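Local coordinates for assembly chaperone of ribosomal protein L4 (Acl4) (PDB 5TQB) that probably acts as a dedicated chaperone, built of TPR-like helical hairpins, that binds ribosomal protein L4 and accompanies it until its assembly into the ribosome, at residues I174-A177 against T178-A181; Y273-G276 against E277-E281. All coordinates share one frame; numbering follows the deposited sequence.

Contact 1 (I174-A177 against T178-A181)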
loop_
_atom_site.group_PDB
_atom_site.type_symbol
_atom_site.label_atom_id
_atom_site.label_comp_id
_atom_site.label_asym_id
_atom_site.label_seq_id
_atom_site.Cartn_x
_atom_site.Cartn_y
_atom_site.Cartn_z
ATOM N N ILE B 174 -24.341 1.766 3.102
ATOM C CA ILE B 174 -23.499 2.963 3.089
ATOM C C ILE B 174 -23.978 4.022 4.085
ATOM O O ILE B 174 -23.190 4.856 4.527
ATOM C CB ILE B 174 -23.362 3.586 1.670
ATOM C CG1 ILE B 174 -24.727 4.016 1.124
ATOM C CG2 ILE B 174 -22.682 2.602 0.723
ATOM C CD1 ILE B 174 -24.653 4.825 -0.166
ATOM N N THR B 175 -25.260 3.995 4.442
ATOM C CA THR B 175 -25.765 4.897 5.479
ATOM C C THR B 175 -25.196 4.498 6.842
ATOM O O THR B 175 -24.729 5.351 7.600
ATOM C CB THR B 175 -27.317 4.937 5.545
ATOM O OG1 THR B 175 -27.847 3.604 5.547
ATOM C CG2 THR B 175 -27.891 5.713 4.364
ATOM N N GLU B 176 -25.224 3.202 7.146
ATOM C CA GLU B 176 -24.644 2.701 8.386
ATOM C C GLU B 176 -23.124 2.906 8.427
ATOM O O GLU B 176 -22.571 3.255 9.467
ATOM C CB GLU B 176 -24.978 1.218 8.583
ATOM C CG GLU B 176 -24.306 0.595 9.813
ATOM C CD GLU B 176 -24.672 -0.866 10.031
ATOM O OE1 GLU B 176 -25.645 -1.342 9.406
ATOM O OE2 GLU B 176 -23.984 -1.538 10.832
ATOM N N ALA B 177 -22.453 2.691 7.298
ATOM C CA ALA B 177 -20.997 2.795 7.247
ATOM C C ALA B 177 -20.515 4.234 7.445
ATOM O O ALA B 177 -19.508 4.467 8.116
ATOM C CB ALA B 177 -20.477 2.240 5.936
ATOM N N THR B 178 -21.224 5.198 6.863
ATOM C CA THR B 178 -20.871 6.605 7.042
ATOM C C THR B 178 -21.185 7.061 8.464
ATOM O O THR B 178 -20.588 8.009 8.974
ATOM C CB THR B 178 -21.608 7.526 6.044
ATOM O OG1 THR B 178 -23.009 7.229 6.050
ATOM C CG2 THR B 178 -21.059 7.345 4.639
HETATM N N MSE B 179 -22.125 6.377 9.103
HETATM C CA MSE B 179 -22.499 6.692 10.473
HETATM C C MSE B 179 -21.407 6.264 11.458
HETATM O O MSE B 179 -21.066 7.010 12.377
HETATM C CB MSE B 179 -23.812 5.993 10.821
HETATM C CG MSE B 179 -24.444 6.460 12.118
HETATM SE SE MSE B 179 -26.070 5.466 12.537
HETATM C CE MSE B 179 -25.300 3.683 12.744
ATOM N N ILE B 180 -20.852 5.072 11.252
ATOM C CA ILE B 180 -19.901 4.486 12.198
ATOM C C ILE B 180 -18.450 4.888 11.923
ATOM O O ILE B 180 -17.612 4.838 12.824
ATOM C CB ILE B 180 -20.000 2.940 12.214
ATOM C CG1 ILE B 180 -19.511 2.352 10.883
ATOM C CG2 ILE B 180 -21.432 2.512 12.530
ATOM C CD1 ILE B 180 -19.593 0.832 10.787
ATOM N N ALA B 181 -18.155 5.280 10.686
ATOM C CA ALA B 181 -16.792 5.646 10.310
ATOM C C ALA B 181 -16.747 6.748 9.253
ATOM O O ALA B 181 -16.250 6.525 8.144
ATOM C CB ALA B 181 -16.050 4.421 9.812
#
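Ile-174 O accepts the amide of Thr-178 (O to N 3.1 Å), and Glu-176 O and Ala-177 O likewise accept Ile-180 N and Ala-181 N, the i to i+4 bonds of an alpha-helix in the final turns of helix 166-180. Ala-181 then leaves helical geometry. The series is less regular at Met-179, deposited as selenomethionine, whose N-H is shared weakly between Thr-175 O and Glu-176 O.

The polar focus is the Thr-178 hydroxyl, which folds back on its own helix. With OG1 set between the backbone N and the carbonyl carbon (chi1 50°), it lies 2.8 Å from Ile-174 O and 3.0 Å from Thr-175 O. Its single proton could serve either carbonyl, and which one takes it is not settled. The CG2 methyl of Thr-178 comes down beside Ile-174 O at 3.3 Å, and the Thr-178 side chain also meets Trp-188 and Val-191 of helix 185-197.

Ile-180 brings both branches back over the preceding turn: CG1 lies 3.5 Å from Ala-177 O and CG2 3.4 Å from Glu-176 O, and the side chain also packs on Leu-145 and Ala-146 of helix 131-156. The Glu-176 side chain touches Leu-149 of that helix, and its carboxylate makes a salt bridge with Arg-114; within the turn its CG stands 4.4 Å from CG2 of Ile-180.

Contact 2 (Y273-G276 against E277-E281)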
loop_
_atom_site.group_PDB
_atom_site.type_symbol
_atom_site.label_atom_id
_atom_site.label_comp_id
_atom_site.label_asym_id
_atom_site.label_seq_id
_atom_site.Cartn_x
_atom_site.Cartn_y
_atom_site.Cartn_z
ATOM N N TYR B 273 -3.854 9.478 -20.688
ATOM C CA TYR B 273 -4.402 9.480 -22.043
ATOM C C TYR B 273 -5.729 10.231 -22.076
ATOM O O TYR B 273 -5.971 11.046 -22.972
ATOM C CB TYR B 273 -4.603 8.044 -22.537
ATOM C CG TYR B 273 -5.230 7.945 -23.905
ATOM C CD1 TYR B 273 -6.609 7.920 -24.053
ATOM C CD2 TYR B 273 -4.447 7.869 -25.048
ATOM C CE1 TYR B 273 -7.192 7.831 -25.299
ATOM C CE2 TYR B 273 -5.024 7.778 -26.303
ATOM C CZ TYR B 273 -6.399 7.759 -26.422
ATOM O OH TYR B 273 -6.984 7.665 -27.668
ATOM N N ARG B 274 -6.584 9.946 -21.097
ATOM C CA ARG B 274 -7.889 10.594 -20.980
ATOM C C ARG B 274 -7.710 12.084 -20.747
ATOM O O ARG B 274 -8.401 12.910 -21.347
ATOM C CB ARG B 274 -8.687 9.992 -19.817
ATOM C CG ARG B 274 -9.038 8.526 -19.998
ATOM C CD ARG B 274 -10.205 8.363 -20.935
ATOM N NE ARG B 274 -11.438 8.842 -20.328
ATOM C CZ ARG B 274 -12.525 9.192 -21.008
ATOM N NH1 ARG B 274 -13.593 9.618 -20.351
ATOM N NH2 ARG B 274 -12.540 9.125 -22.337
ATOM N N LEU B 275 -6.773 12.418 -19.868
ATOM C CA LEU B 275 -6.482 13.809 -19.560
ATOM C C LEU B 275 -5.995 14.542 -20.811
ATOM O O LEU B 275 -6.325 15.707 -21.029
ATOM C CB LEU B 275 -5.435 13.888 -18.447
ATOM C CG LEU B 275 -5.082 15.287 -17.943
ATOM C CD1 LEU B 275 -6.321 16.017 -17.430
ATOM C CD2 LEU B 275 -4.027 15.202 -16.856
ATOM N N GLY B 276 -5.220 13.846 -21.635
ATOM C CA GLY B 276 -4.702 14.429 -22.856
ATOM C C GLY B 276 -5.797 14.699 -23.869
ATOM O O GLY B 276 -5.747 15.693 -24.592
ATOM N N GLU B 277 -6.786 13.811 -23.924
ATOM C CA GLU B 277 -7.923 13.995 -24.821
ATOM C C GLU B 277 -8.652 15.287 -24.472
ATOM O O GLU B 277 -8.978 16.083 -25.354
ATOM C CB GLU B 277 -8.897 12.816 -24.736
ATOM C CG GLU B 277 -8.413 11.537 -25.405
ATOM C CD GLU B 277 -9.515 10.491 -25.536
ATOM O OE1 GLU B 277 -9.699 9.961 -26.654
ATOM O OE2 GLU B 277 -10.192 10.195 -24.524
ATOM N N LYS B 278 -8.898 15.491 -23.180
ATOM C CA LYS B 278 -9.612 16.674 -22.710
ATOM C C LYS B 278 -8.845 17.952 -23.041
ATOM O O LYS B 278 -9.385 18.863 -23.676
ATOM C CB LYS B 278 -9.867 16.588 -21.205
ATOM C CG LYS B 278 -10.857 15.510 -20.804
ATOM C CD LYS B 278 -11.001 15.431 -19.289
ATOM C CE LYS B 278 -12.133 14.498 -18.862
ATOM N NZ LYS B 278 -11.903 13.075 -19.239
ATOM N N GLU B 279 -7.582 18.005 -22.624
ATOM C CA GLU B 279 -6.733 19.167 -22.878
ATOM C C GLU B 279 -6.642 19.466 -24.369
ATOM O O GLU B 279 -6.558 20.625 -24.778
ATOM C CB GLU B 279 -5.333 18.935 -22.309
ATOM C CG GLU B 279 -5.294 18.882 -20.791
ATOM C CD GLU B 279 -3.911 18.576 -20.236
ATOM O OE1 GLU B 279 -3.007 18.214 -21.021
ATOM O OE2 GLU B 279 -3.732 18.699 -19.006
ATOM N N ARG B 280 -6.665 18.412 -25.177
ATOM C CA ARG B 280 -6.572 18.551 -26.625
ATOM C C ARG B 280 -7.843 19.179 -27.208
ATOM O O ARG B 280 -7.762 20.019 -28.099
ATOM C CB ARG B 280 -6.317 17.185 -27.261
ATOM C CG ARG B 280 -6.157 17.193 -28.776
ATOM C CD ARG B 280 -6.419 15.798 -29.297
ATOM N NE ARG B 280 -5.926 15.585 -30.650
ATOM C CZ ARG B 280 -6.016 14.425 -31.291
ATOM N NH1 ARG B 280 -6.585 13.379 -30.698
ATOM N NH2 ARG B 280 -5.543 14.312 -32.525
ATOM N N GLU B 281 -9.007 18.770 -26.710
ATOM C CA GLU B 281 -10.279 19.333 -27.172
ATOM C C GLU B 281 -10.380 20.806 -26.789
ATOM O O GLU B 281 -10.924 21.619 -27.538
ATOM C CB GLU B 281 -11.463 18.562 -26.577
ATOM C CG GLU B 281 -11.582 17.122 -27.071
ATOM C CD GLU B 281 -11.861 17.042 -28.560
ATOM O OE1 GLU B 281 -12.444 18.001 -29.100
ATOM O OE2 GLU B 281 -11.491 16.029 -29.191
#
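Tyr-273 and Glu-277 form an i to i+4 side-chain pair near the end of alpha-helix 262-281 of the all-helical fold, with Tyr-273 O accepting Glu-277 N. The firmer part is the ring and backbone side. The extended Glu-277 chain brings its CD to 3.5 Å from CE1 of Tyr-273, the carboxylate turned 42° from the ring plane. CG of Tyr-273 stands anti to N (chi1 177°), which carries the ring to the Glu-277 chain. The ring also stacks with Trp-296, and its OH bonds to Ser-330. On a neighbouring flank, Leu-275 CG lies 3.8 Å from Glu-279 OE2, whose carboxylate is held through OE1 by Thr-295.

The Arg-274 side is looser. Its NH2 makes a salt bridge to Glu-277 OE2 at 3.4 Å whose hydrogen bond is weak, the planes 62° apart. Over one guanidinium face stands Lys-278 NZ, 4.0 Å from Arg-274 NH1; these like charges are probably eased by Glu-277 and by Glu-244, which pairs with the lysine. With an alanine in place of Glu-277, Arg-274 would probably lose this counter-charge beside the lysine, and CE1 of Tyr-273 its carboxylate neighbour. Gly-276 O accepts Arg-280 N at 2.9 Å, with Arg-280 CB 3.1 Å from the same oxygen.

In the fold
Contact 1 is the C-terminal end of helix 166-180, running into the loop; contact 2 follows later in the chain, near the end of helix 262-281. Their centres lie about 36 Å apart and their nearest atoms about 24 Å, so they do not touch. The centre of contact 1 lies about 17 Å from the centre of the chain, packed against helices 131-156 and 185-197. That of contact 2, at about 30 Å, lies farther out, against helices 244-257, 291-313 and 318-333, and Arg-274 there also packs on an apolar side chain of another protein's chain in the assembly. In each, the helix is joined to neighbours that precede and follow it in sequence, consistent with a TPR-like helical scaffold.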